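Local atomic coordinates of molybdenum cofactor carrier protein (Chlamydomonas reinhardtii, PDB entry 2IZ6), a protein that probably binds the molybdenum cofactor and carries or stores it. Residues A[36-46]-A[161-172]; A[13-21]-A[109-120]. All coordinates share one frame; numbering follows the deposited sequence. Where two conformers were deposited one is given.

Contact 1. Residues A[36-46]-A[161-172]; sequences ELGKQIATHGW and VAGAIAAVKQLL
W46, just past the end of helix 28-43, and I165 carry the tight half of this contact, in which two helices on the same face of a Rossmann-like parallel sheet run side by side, their axes 9.9 Å apart and 34° from parallel. The indole of W46 is sandwiched: CB of H44, two residues back, sits over one face, and L172 CD1 presses on the other, 3.4 Å from W46 CE2. V168 CG1 lies over the same face as the leucine methyl, on the CZ3/CH2 side of the six-membered ring, so both make CH-pi contacts, while I165 CD1 meets the ring at its edge. Because CG1 of I165 stands anti to the carbonyl carbon (chi1 -66°), CD1 reaches in among L37, Q40 and I41, 3.6 Å from Q40 CB. Beneath this layer lie V18 and V112 of the sheet. The outer side is looser and polar, and no direct hydrogen bond joins the helices there. E36 lays its CG against V161 CG1 but spends its carboxylate on Q40 NE2. H44 ND1 bonds back to Q40 O, which fixes the imidazole; a water in the ring plane lies 2.8 Å from H44 NE2 and accepts from K169 NZ.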
# COMPACT_ATOMS: atom_id res chain seq x y z
N GLU A 36 12.88 27.67 6.94
CA GLU A 36 14.14 27.74 7.68
C GLU A 36 14.64 26.40 8.02
O GLU A 36 15.83 26.15 7.93
CB GLU A 36 13.97 28.55 8.95
CG GLU A 36 15.31 28.82 9.66
CD GLU A 36 16.37 29.67 8.87
OE1 GLU A 36 16.02 30.48 7.96
OE2 GLU A 36 17.60 29.51 9.15
N LEU A 37 13.70 25.54 8.43
CA LEU A 37 14.08 24.18 8.74
C LEU A 37 14.70 23.52 7.52
O LEU A 37 15.74 22.84 7.67
CB LEU A 37 12.85 23.43 9.21
CG LEU A 37 13.11 21.99 9.62
CD1 LEU A 37 13.81 21.89 10.93
CD2 LEU A 37 11.80 21.17 9.59
N GLY A 38 14.06 23.59 6.36
CA GLY A 38 14.57 23.08 5.08
C GLY A 38 15.98 23.56 4.77
O GLY A 38 16.91 22.78 4.45
N LYS A 39 16.20 24.83 4.99
CA LYS A 39 17.56 25.48 4.82
C LYS A 39 18.57 24.80 5.68
O LYS A 39 19.60 24.44 5.19
CB LYS A 39 17.46 27.02 5.10
CG LYS A 39 16.78 27.77 4.10
CD LYS A 39 17.12 29.26 4.35
CE LYS A 39 15.97 30.18 4.15
NZ LYS A 39 16.31 31.53 4.82
N GLN A 40 18.24 24.56 6.94
CA GLN A 40 19.20 24.07 7.90
C GLN A 40 19.46 22.65 7.65
O GLN A 40 20.58 22.18 7.81
CB GLN A 40 18.71 24.39 9.31
CG GLN A 40 18.66 25.88 9.56
CD GLN A 40 20.00 26.62 9.37
OE1 GLN A 40 21.10 26.04 9.59
NE2 GLN A 40 19.91 27.92 9.05
N ILE A 41 18.42 21.92 7.24
CA ILE A 41 18.64 20.52 6.91
C ILE A 41 19.67 20.41 5.78
O ILE A 41 20.56 19.58 5.85
CB ILE A 41 17.28 19.78 6.56
CG1 ILE A 41 16.46 19.61 7.84
CG2 ILE A 41 17.45 18.54 5.69
CD1 ILE A 41 15.02 19.29 7.56
N ALA A 42 19.49 21.12 4.72
CA ALA A 42 20.44 21.09 3.60
C ALA A 42 21.86 21.54 3.96
O ALA A 42 22.84 20.95 3.52
CB ALA A 42 19.96 21.87 2.51
N THR A 43 21.91 22.54 4.80
CA THR A 43 23.19 23.13 5.23
C THR A 43 24.01 22.14 6.04
O THR A 43 25.23 22.10 5.95
CB THR A 43 22.94 24.41 6.04
OG1 THR A 43 22.25 25.41 5.22
CG2 THR A 43 24.26 24.97 6.58
N HIS A 44 23.31 21.28 6.81
CA HIS A 44 23.94 20.17 7.48
C HIS A 44 24.28 18.98 6.60
O HIS A 44 24.76 17.97 7.10
CB HIS A 44 23.06 19.75 8.69
CG HIS A 44 23.17 20.68 9.84
ND1 HIS A 44 22.51 21.89 9.87
CD2 HIS A 44 23.94 20.64 10.96
CE1 HIS A 44 22.83 22.54 10.99
NE2 HIS A 44 23.67 21.78 11.69
N GLY A 45 24.03 19.05 5.30
CA GLY A 45 24.37 17.95 4.43
C GLY A 45 23.42 16.80 4.40
O GLY A 45 23.82 15.70 4.01
N TRP A 46 22.23 17.02 4.92
CA TRP A 46 21.21 16.02 4.98
C TRP A 46 20.28 16.12 3.76
O TRP A 46 20.09 17.19 3.21
CB TRP A 46 20.41 16.09 6.29
CG TRP A 46 21.26 16.15 7.51
CD1 TRP A 46 22.46 15.50 7.74
CD2 TRP A 46 20.90 16.76 8.75
NE1 TRP A 46 22.93 15.86 9.02
CE2 TRP A 46 21.99 16.63 9.64
CE3 TRP A 46 19.85 17.62 9.10
CZ2 TRP A 46 21.98 17.21 10.93
CZ3 TRP A 46 19.86 18.24 10.38
CH2 TRP A 46 20.92 17.98 11.29
N VAL A 161 13.28 26.39 15.36
CA VAL A 161 14.01 25.69 14.32
C VAL A 161 15.37 25.29 14.84
O VAL A 161 15.80 24.16 14.70
CB VAL A 161 14.16 26.47 13.01
CG1 VAL A 161 15.17 25.82 12.08
CG2 VAL A 161 12.84 26.57 12.39
N ALA A 162 16.07 26.23 15.46
CA ALA A 162 17.34 25.81 16.08
C ALA A 162 17.26 24.58 17.00
O ALA A 162 18.12 23.71 16.92
CB ALA A 162 17.97 26.99 16.88
N GLY A 163 16.25 24.53 17.86
CA GLY A 163 16.08 23.42 18.76
C GLY A 163 15.80 22.13 18.04
O GLY A 163 16.33 21.06 18.42
N ALA A 164 14.99 22.21 17.01
CA ALA A 164 14.69 21.06 16.15
C ALA A 164 15.93 20.50 15.49
O ALA A 164 16.19 19.30 15.51
CB ALA A 164 13.57 21.45 15.11
N ILE A 165 16.76 21.38 14.91
CA ILE A 165 17.99 20.99 14.27
C ILE A 165 18.97 20.36 15.27
O ILE A 165 19.60 19.37 15.02
CB ILE A 165 18.60 22.18 13.49
CG1 ILE A 165 17.69 22.58 12.32
CG2 ILE A 165 20.07 21.90 13.06
CD1 ILE A 165 17.66 21.53 11.16
N ALA A 166 19.08 20.97 16.45
CA ALA A 166 19.93 20.41 17.49
C ALA A 166 19.47 19.05 17.89
O ALA A 166 20.31 18.18 18.11
CB ALA A 166 19.94 21.36 18.71
N ALA A 167 18.15 18.83 17.99
CA ALA A 167 17.60 17.49 18.34
C ALA A 167 17.96 16.45 17.27
O ALA A 167 18.45 15.36 17.57
CB ALA A 167 16.11 17.55 18.56
N VAL A 168 17.76 16.83 16.01
CA VAL A 168 18.10 15.98 14.91
C VAL A 168 19.62 15.63 14.95
O VAL A 168 20.01 14.51 14.79
CB VAL A 168 17.72 16.58 13.56
CG1 VAL A 168 18.20 15.67 12.38
CG2 VAL A 168 16.19 16.79 13.44
N LYS A 169 20.45 16.65 15.09
CA LYS A 169 21.88 16.45 15.05
C LYS A 169 22.30 15.48 16.15
O LYS A 169 23.12 14.59 15.92
CB LYS A 169 22.59 17.83 15.20
CG LYS A 169 24.03 17.88 14.89
CD LYS A 169 24.55 19.38 14.88
CE LYS A 169 26.04 19.47 14.88
NZ LYS A 169 26.39 20.97 14.90
N GLN A 170 21.74 15.60 17.35
CA GLN A 170 22.11 14.74 18.50
C GLN A 170 21.69 13.29 18.24
O GLN A 170 22.42 12.32 18.51
CB GLN A 170 21.39 15.27 19.75
CG GLN A 170 21.63 14.55 21.06
CD GLN A 170 20.85 15.23 22.23
OE1 GLN A 170 20.08 16.21 22.01
NE2 GLN A 170 21.07 14.76 23.46
N LEU A 171 20.49 13.12 17.74
CA LEU A 171 19.96 11.83 17.31
C LEU A 171 20.88 11.19 16.29
O LEU A 171 21.32 10.01 16.44
CB LEU A 171 18.52 11.97 16.82
CG LEU A 171 17.53 12.31 17.94
CD1 LEU A 171 16.27 12.85 17.36
CD2 LEU A 171 17.22 11.12 18.86
N LEU A 172 21.31 11.93 15.30
CA LEU A 172 22.19 11.33 14.30
C LEU A 172 23.53 10.95 14.88
O LEU A 172 24.13 9.97 14.46
CB LEU A 172 22.39 12.26 13.13
CG LEU A 172 21.16 12.53 12.29
CD1 LEU A 172 21.47 13.65 11.24
CD2 LEU A 172 20.52 11.31 11.58
O HOH W 1 24.52 22.76 14.14

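Contact 2. Residues A[13-21]-A[109-120]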
# COMPACT_ATOMS: atom_id res chain seq x y z
N LYS A 13 24.25 9.79 3.10
CA LYS A 13 23.70 11.01 3.70
C LYS A 13 22.43 10.68 4.50
O LYS A 13 21.58 9.87 4.03
CB LYS A 13 23.29 12.12 2.68
CG LYS A 13 24.35 12.93 1.86
CD LYS A 13 23.52 14.00 1.13
CE LYS A 13 24.30 14.84 0.19
NZ LYS A 13 23.31 15.74 -0.54
N PRO A 14 22.31 11.24 5.74
CA PRO A 14 21.06 11.13 6.50
C PRO A 14 19.90 11.66 5.70
O PRO A 14 20.07 12.56 4.87
CB PRO A 14 21.35 11.98 7.77
CG PRO A 14 22.84 11.99 7.88
CD PRO A 14 23.37 11.93 6.49
N ILE A 15 18.71 11.10 5.98
CA ILE A 15 17.49 11.51 5.37
C ILE A 15 16.62 11.97 6.52
O ILE A 15 16.37 11.24 7.47
CB ILE A 15 16.83 10.38 4.65
CG1 ILE A 15 17.74 9.87 3.50
CG2 ILE A 15 15.46 10.84 4.09
CD1 ILE A 15 17.12 8.70 2.75
N ILE A 16 16.20 13.20 6.44
CA ILE A 16 15.29 13.81 7.44
C ILE A 16 13.97 14.02 6.78
O ILE A 16 13.84 14.73 5.80
CB ILE A 16 15.86 15.16 8.01
CG1 ILE A 16 17.31 15.00 8.46
CG2 ILE A 16 14.95 15.70 9.11
CD1 ILE A 16 17.63 13.89 9.38
N GLY A 17 12.95 13.44 7.41
CA GLY A 17 11.60 13.60 6.94
C GLY A 17 10.93 14.79 7.56
O GLY A 17 11.15 15.12 8.71
N VAL A 18 10.09 15.49 6.79
CA VAL A 18 9.35 16.59 7.27
C VAL A 18 7.91 16.40 6.89
O VAL A 18 7.58 16.10 5.76
CB VAL A 18 9.86 17.93 6.71
CG1 VAL A 18 8.97 19.13 7.06
CG2 VAL A 18 11.28 18.14 7.15
N MET A 19 7.04 16.62 7.86
CA MET A 19 5.58 16.51 7.68
C MET A 19 4.91 17.71 8.24
O MET A 19 5.31 18.25 9.27
CB MET A 19 5.11 15.37 8.51
CG MET A 19 5.59 14.08 8.15
SD MET A 19 4.51 13.28 6.92
CE MET A 19 3.10 14.42 6.65
N GLY A 20 3.82 18.12 7.60
CA GLY A 20 3.01 19.09 8.19
C GLY A 20 1.76 19.18 7.37
O GLY A 20 1.63 18.51 6.33
N PRO A 21 0.83 19.97 7.85
CA PRO A 21 -0.46 20.20 7.13
C PRO A 21 -0.27 21.00 5.85
O PRO A 21 0.76 21.67 5.66
CB PRO A 21 -1.29 20.96 8.15
CG PRO A 21 -0.36 21.53 9.08
CD PRO A 21 0.87 20.69 9.11
N ASN A 109 15.78 8.99 8.94
CA ASN A 109 16.45 8.74 10.21
C ASN A 109 15.73 9.38 11.41
O ASN A 109 15.63 8.88 12.51
CB ASN A 109 17.86 9.32 10.16
CG ASN A 109 18.75 8.60 9.23
OD1 ASN A 109 19.34 7.58 9.61
ND2 ASN A 109 18.82 9.03 8.01
N VAL A 110 15.16 10.54 11.13
CA VAL A 110 14.34 11.33 12.06
C VAL A 110 13.27 11.97 11.30
O VAL A 110 13.46 12.43 10.20
CB VAL A 110 15.16 12.47 12.74
CG1 VAL A 110 14.34 13.14 13.89
CG2 VAL A 110 16.41 11.92 13.29
N LEU A 111 12.06 12.02 11.89
CA LEU A 111 10.89 12.71 11.30
C LEU A 111 10.59 13.99 12.08
O LEU A 111 10.53 13.96 13.32
CB LEU A 111 9.65 11.76 11.30
CG LEU A 111 8.33 12.26 10.73
CD1 LEU A 111 8.52 12.57 9.24
CD2 LEU A 111 7.20 11.29 10.91
N VAL A 112 10.45 15.13 11.40
CA VAL A 112 10.09 16.36 12.04
C VAL A 112 8.73 16.78 11.55
O VAL A 112 8.47 16.87 10.34
CB VAL A 112 11.10 17.49 11.65
CG1 VAL A 112 10.81 18.75 12.39
CG2 VAL A 112 12.53 17.13 12.00
N ALA A 113 7.81 16.99 12.50
CA ALA A 113 6.49 17.52 12.24
C ALA A 113 6.54 19.03 12.53
O ALA A 113 6.96 19.45 13.62
CB ALA A 113 5.46 16.86 13.13
N VAL A 114 6.10 19.82 11.57
CA VAL A 114 5.96 21.26 11.74
C VAL A 114 4.44 21.50 11.70
O VAL A 114 3.83 21.36 10.65
CB VAL A 114 6.65 22.06 10.58
CG1 VAL A 114 6.51 23.50 10.81
CG2 VAL A 114 8.06 21.68 10.47
N GLY A 115 3.86 21.77 12.84
CA GLY A 115 2.40 21.85 12.96
C GLY A 115 1.76 20.46 12.91
O GLY A 115 2.45 19.42 12.94
N MET A 116 0.43 20.46 12.87
CA MET A 116 -0.30 19.24 13.17
C MET A 116 -1.68 19.24 12.53
O MET A 116 -2.31 20.30 12.44
CB MET A 116 -0.48 19.10 14.67
CG MET A 116 -1.02 17.72 15.12
SD MET A 116 -0.21 16.30 14.64
CE MET A 116 1.52 16.57 15.19
N GLY A 117 -2.08 18.09 11.99
CA GLY A 117 -3.41 17.83 11.45
C GLY A 117 -3.53 16.30 11.40
O GLY A 117 -2.63 15.63 11.84
N PRO A 118 -4.68 15.78 10.94
CA PRO A 118 -4.90 14.32 10.99
C PRO A 118 -3.85 13.56 10.21
O PRO A 118 -3.32 12.58 10.69
CB PRO A 118 -6.30 14.15 10.39
CG PRO A 118 -6.95 15.45 10.65
CD PRO A 118 -5.90 16.50 10.58
N GLY A 119 -3.52 13.94 8.96
CA GLY A 119 -2.52 13.18 8.21
C GLY A 119 -1.18 13.18 8.91
O GLY A 119 -0.48 12.16 8.93
N THR A 120 -0.75 14.34 9.39
CA THR A 120 0.48 14.48 10.11
C THR A 120 0.48 13.57 11.34
O THR A 120 1.42 12.90 11.59
CB THR A 120 0.78 15.93 10.42
OG1 THR A 120 0.99 16.49 9.13
CG2 THR A 120 2.07 16.05 11.24
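G17 and V112 lie at the middle of a parallel strand pair, 15-19 beside 110-114, in the Rossmann-like sheet. V112 N donates to G17 O at 2.8 Å, and M19 O takes V114 N nearly straight on (C=O...N 173°). At the start of the ladder I15 O accepts from N109 N at 2.8 Å, with a weak second bond from N109 ND2. The side chains alternate: I16 CG2 meets V112 CG2 on the face covered by helix 161-173, whereas M19 CG, in one of two conformers, packs against L111 CD1 on the face covered by helix 118-129. G17 suits that spot, since a CB would come too close to L111 CD1. Beyond the strands, P21 lies against the turn that leads into helix 118-129, a glycine-rich turn resembling a Rossmann-type nucleotide-binding loop, with CD against V114 O and CG near M116 N. An alanine at P21 would lack CG and CD, and would probably open a gap beside V114 O and let the chain after G20 turn more freely. From the helix's first turn, T120 OG1 comes within 3.3 Å of G20 C. Further out, V18 O is held by T50 OG1 of strand 47-51.

From the N terminus, the chain enters the sheet at once in 13-21, passes through helix 28-43 and reaches W46 just before strand 47-51. After the strands up to 90-93, it returns at 109-120, where contact 2 closes a loop of 87 residues and sets the fifth strand in chain order beside the first. Contact 1 closes later, when helix 161-173 comes back against 36-46 after 114 residues. The segments alternate, so the loops cross rather than nest. The two contacts meet directly: V168 CG1 packs on I16 CD1 at 3.5 Å and W46 CD1 on P14 CG. Helices from the two ends of the chain thereby cover one face of the central strand pair.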